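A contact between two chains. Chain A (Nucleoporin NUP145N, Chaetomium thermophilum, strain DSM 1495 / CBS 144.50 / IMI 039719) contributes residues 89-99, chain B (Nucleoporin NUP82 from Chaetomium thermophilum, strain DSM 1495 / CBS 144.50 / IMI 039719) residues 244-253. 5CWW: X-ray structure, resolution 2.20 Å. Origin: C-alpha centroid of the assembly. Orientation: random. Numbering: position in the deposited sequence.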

# COMPACT_ATOMS: atom_id res chain seq x y z
N LEU A 89 7.02 -4.31 -33.07
CA LEU A 89 5.60 -3.99 -32.92
C LEU A 89 4.97 -4.99 -31.96
O LEU A 89 4.84 -6.17 -32.27
N ILE A 90 4.58 -4.50 -30.79
CA ILE A 90 4.04 -5.35 -29.73
C ILE A 90 2.53 -5.20 -29.62
O ILE A 90 2.01 -4.09 -29.63
N SER A 91 1.84 -6.34 -29.53
CA SER A 91 0.40 -6.36 -29.33
C SER A 91 0.07 -7.15 -28.07
O SER A 91 0.49 -8.29 -27.92
N LEU A 92 -0.67 -6.52 -27.16
CA LEU A 92 -1.07 -7.16 -25.91
C LEU A 92 -2.58 -7.23 -25.78
O LEU A 92 -3.27 -6.21 -25.76
N GLU A 93 -3.09 -8.45 -25.68
CA GLU A 93 -4.50 -8.67 -25.42
C GLU A 93 -4.81 -8.39 -23.95
O GLU A 93 -3.91 -8.30 -23.13
N HIS A 94 -6.10 -8.23 -23.64
CA HIS A 94 -6.55 -8.00 -22.27
C HIS A 94 -5.99 -6.71 -21.67
O HIS A 94 -5.86 -6.61 -20.45
N SER A 95 -5.67 -5.73 -22.51
CA SER A 95 -5.07 -4.48 -22.05
C SER A 95 -6.11 -3.38 -21.78
O SER A 95 -5.86 -2.20 -22.02
N TRP A 96 -7.27 -3.79 -21.28
CA TRP A 96 -8.32 -2.85 -20.89
C TRP A 96 -8.07 -2.33 -19.48
O TRP A 96 -7.18 -2.83 -18.79
N PRO A 97 -8.83 -1.31 -19.06
CA PRO A 97 -8.71 -0.85 -17.67
C PRO A 97 -8.92 -2.00 -16.69
O PRO A 97 -9.72 -2.90 -16.98
N ARG A 98 -8.22 -1.98 -15.56
CA ARG A 98 -8.35 -3.04 -14.57
C ARG A 98 -9.77 -3.16 -14.04
O ARG A 98 -10.15 -4.19 -13.48
N GLY A 99 -10.57 -2.10 -14.22
CA GLY A 99 -11.98 -2.15 -13.87
C GLY A 99 -12.73 -3.19 -14.70
O GLY A 99 -13.76 -3.70 -14.26
N GLY B 244 9.91 -4.96 -18.78
CA GLY B 244 9.15 -5.19 -20.00
C GLY B 244 8.12 -4.11 -20.23
O GLY B 244 8.29 -2.97 -19.77
N PHE B 245 7.04 -4.46 -20.92
CA PHE B 245 5.99 -3.51 -21.26
C PHE B 245 4.62 -4.04 -20.87
O PHE B 245 4.29 -5.19 -21.16
N SER B 246 3.84 -3.20 -20.20
CA SER B 246 2.55 -3.60 -19.67
C SER B 246 1.68 -2.39 -19.34
O SER B 246 2.18 -1.37 -18.89
N PRO B 247 0.36 -2.50 -19.57
CA PRO B 247 -0.54 -1.42 -19.15
C PRO B 247 -0.53 -1.24 -17.64
O PRO B 247 -0.86 -0.16 -17.14
N ASP B 248 -0.15 -2.29 -16.93
CA ASP B 248 -0.08 -2.25 -15.47
C ASP B 248 1.08 -1.38 -14.99
O ASP B 248 1.23 -1.16 -13.79
N ALA B 249 1.88 -0.87 -15.92
CA ALA B 249 2.91 0.10 -15.59
C ALA B 249 2.30 1.35 -14.95
O ALA B 249 2.92 2.00 -14.11
N PHE B 250 1.07 1.68 -15.36
CA PHE B 250 0.34 2.80 -14.77
C PHE B 250 -0.88 2.34 -13.99
O PHE B 250 -1.24 2.95 -12.99
N ASP B 251 -1.52 1.27 -14.44
CA ASP B 251 -2.78 0.84 -13.84
C ASP B 251 -2.56 0.13 -12.51
O ASP B 251 -3.46 0.08 -11.68
N MET B 252 -1.35 -0.41 -12.31
CA MET B 252 -0.99 -1.00 -11.03
C MET B 252 0.26 -0.33 -10.46
O MET B 252 1.05 -0.96 -9.76
N GLU B 253 0.44 0.95 -10.78
CA GLU B 253 1.46 1.75 -10.12
C GLU B 253 0.98 2.07 -8.71
O GLU B 253 -0.03 2.76 -8.54

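The polar half of this contact is organised by Arg98(A), whose CA-to-CB bond points toward chain B and which gives up 90 Å², the largest area of any residue here. Its chi1 and chi2 are both m (-84° and -74°) and chi3 is t, a shape that sets the guanidinium edge-on to the carboxylate of Asp248(B). Two hydrogen bonds make this salt bridge bidentate: Arg98(A) NE donates to Asp248(B) OD1 at 2.8 Å (164° at the hydrogen), and Arg98(A) NH1 donates to Asp248(B) OD2, also at 2.8 Å (152°). Asp248(B) leaves its backbone sideways, but with chi1 m its end comes nearer to chain A. Both carboxylate oxygens, as well as Arg98(A) NH1 and NH2, have further hydrogen bonds elsewhere in the structure.

The backbone of the same arginine is satisfied separately. Arg98(A) N donates to Asp251(B) OD2 at 2.9 Å (148°); Asp251(B) points toward chain A with chi1 between wells at -139°. Met252(B), m at chi1, places SD 3.8 Å from Arg98(A) NE, obliquely to the guanidinium, a contact rather than a hydrogen bond.

Toward the other end the packing is apolar. Ile90(A) (m, t) brings CD1 to 4.1 Å from CD2 of Phe245(B) (chi1 m), and Leu92(A) (m, t) sets CD1 4.2 Å from CD of Pro247(B). Leu92(A) CD1 also lies 3.6 Å from Phe245(B) O, a carbon contact that cannot satisfy that acceptor.

Two serine hydroxyls bond within their own stretches. Ser95(A) OG, chi1 m, donates to Leu92(A) O at 2.9 Å while resting 3.9 Å from Pro247(B) CG. Ser246(B) OG, chi1 t, accepts from Asp248(B) N at 3.0 Å (146°), capping the turn that leads into the helix carrying the salt-bridge aspartate.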

# COMPACT_ATOMS: atom_id res chain seq x y z
CB LEU A 89 4.89 -4.03 -34.27
CG LEU A 89 3.37 -3.88 -34.25
CD1 LEU A 89 2.96 -2.53 -33.67
CD2 LEU A 89 2.80 -4.06 -35.65
CB ILE A 90 4.69 -5.03 -28.37
CG1 ILE A 90 6.21 -5.19 -28.45
CG2 ILE A 90 4.11 -5.93 -27.27
CD1 ILE A 90 6.96 -4.66 -27.24
CB SER A 91 -0.30 -6.98 -30.54
OG SER A 91 0.02 -6.26 -31.72
CB LEU A 92 -0.48 -6.41 -24.71
CG LEU A 92 1.02 -6.58 -24.47
CD1 LEU A 92 1.46 -5.71 -23.30
CD2 LEU A 92 1.39 -8.03 -24.22
CB GLU A 93 -4.90 -10.11 -25.78
CG GLU A 93 -4.59 -10.47 -27.23
CD GLU A 93 -5.01 -11.89 -27.58
OE1 GLU A 93 -6.00 -12.38 -27.01
OE2 GLU A 93 -4.33 -12.51 -28.43
CB HIS A 94 -6.17 -9.18 -21.38
CG HIS A 94 -6.42 -10.52 -22.00
ND1 HIS A 94 -7.68 -10.96 -22.34
CD2 HIS A 94 -5.57 -11.51 -22.35
CE1 HIS A 94 -7.60 -12.17 -22.87
NE2 HIS A 94 -6.33 -12.52 -22.88
CB SER A 95 -4.06 -3.98 -23.08
OG SER A 95 -2.97 -4.89 -23.21
CB TRP A 96 -9.71 -3.50 -20.98
CG TRP A 96 -9.75 -4.90 -20.47
CD1 TRP A 96 -9.49 -5.31 -19.20
CD2 TRP A 96 -10.06 -6.07 -21.22
NE1 TRP A 96 -9.63 -6.67 -19.11
CE2 TRP A 96 -9.98 -7.16 -20.34
CE3 TRP A 96 -10.41 -6.31 -22.55
CZ2 TRP A 96 -10.23 -8.47 -20.74
CZ3 TRP A 96 -10.65 -7.60 -22.95
CH2 TRP A 96 -10.56 -8.67 -22.05
CB PRO A 97 -9.82 0.20 -17.53
CG PRO A 97 -10.07 0.66 -18.91
CD PRO A 97 -9.79 -0.50 -19.82
CB ARG A 98 -7.37 -2.82 -13.42
CG ARG A 98 -5.97 -3.34 -13.69
CD ARG A 98 -5.93 -4.86 -13.60
NE ARG A 98 -4.61 -5.40 -13.92
CZ ARG A 98 -4.34 -6.70 -13.99
NH1 ARG A 98 -3.12 -7.11 -14.29
NH2 ARG A 98 -5.29 -7.60 -13.77
CB PHE B 245 6.03 -3.19 -22.75
CG PHE B 245 7.29 -2.50 -23.18
CD1 PHE B 245 7.41 -1.13 -23.08
CD2 PHE B 245 8.36 -3.23 -23.69
CE1 PHE B 245 8.57 -0.49 -23.47
CE2 PHE B 245 9.52 -2.59 -24.08
CZ PHE B 245 9.63 -1.22 -23.98
CB SER B 246 2.76 -4.45 -18.41
OG SER B 246 1.55 -4.61 -17.69
CB PRO B 247 -1.92 -1.89 -19.63
CG PRO B 247 -1.79 -3.37 -19.77
CD PRO B 247 -0.38 -3.61 -20.20
CB ASP B 248 0.05 -3.66 -14.91
CG ASP B 248 -1.23 -4.46 -15.06
OD1 ASP B 248 -2.31 -3.93 -14.70
OD2 ASP B 248 -1.17 -5.61 -15.54
CB ALA B 249 3.71 0.48 -16.83
CB PHE B 250 -0.08 3.81 -15.85
CG PHE B 250 -1.05 3.26 -16.86
CD1 PHE B 250 -2.41 3.19 -16.57
CD2 PHE B 250 -0.62 2.84 -18.11
CE1 PHE B 250 -3.31 2.69 -17.49
CE2 PHE B 250 -1.52 2.34 -19.04
CZ PHE B 250 -2.86 2.27 -18.73
CB ASP B 251 -3.55 -0.08 -14.80
CG ASP B 251 -5.04 0.22 -14.82
OD1 ASP B 251 -5.52 1.04 -14.01
OD2 ASP B 251 -5.75 -0.39 -15.65
CB MET B 252 -0.78 -2.51 -11.17
CG MET B 252 -2.06 -3.28 -11.46
SD MET B 252 -1.89 -5.07 -11.33
CE MET B 252 -1.78 -5.27 -9.55
CB GLU B 253 1.74 3.04 -10.90
CG GLU B 253 2.87 3.88 -10.32
CD GLU B 253 3.02 5.22 -11.01
OE1 GLU B 253 4.08 5.46 -11.61
OE2 GLU B 253 2.07 6.03 -10.94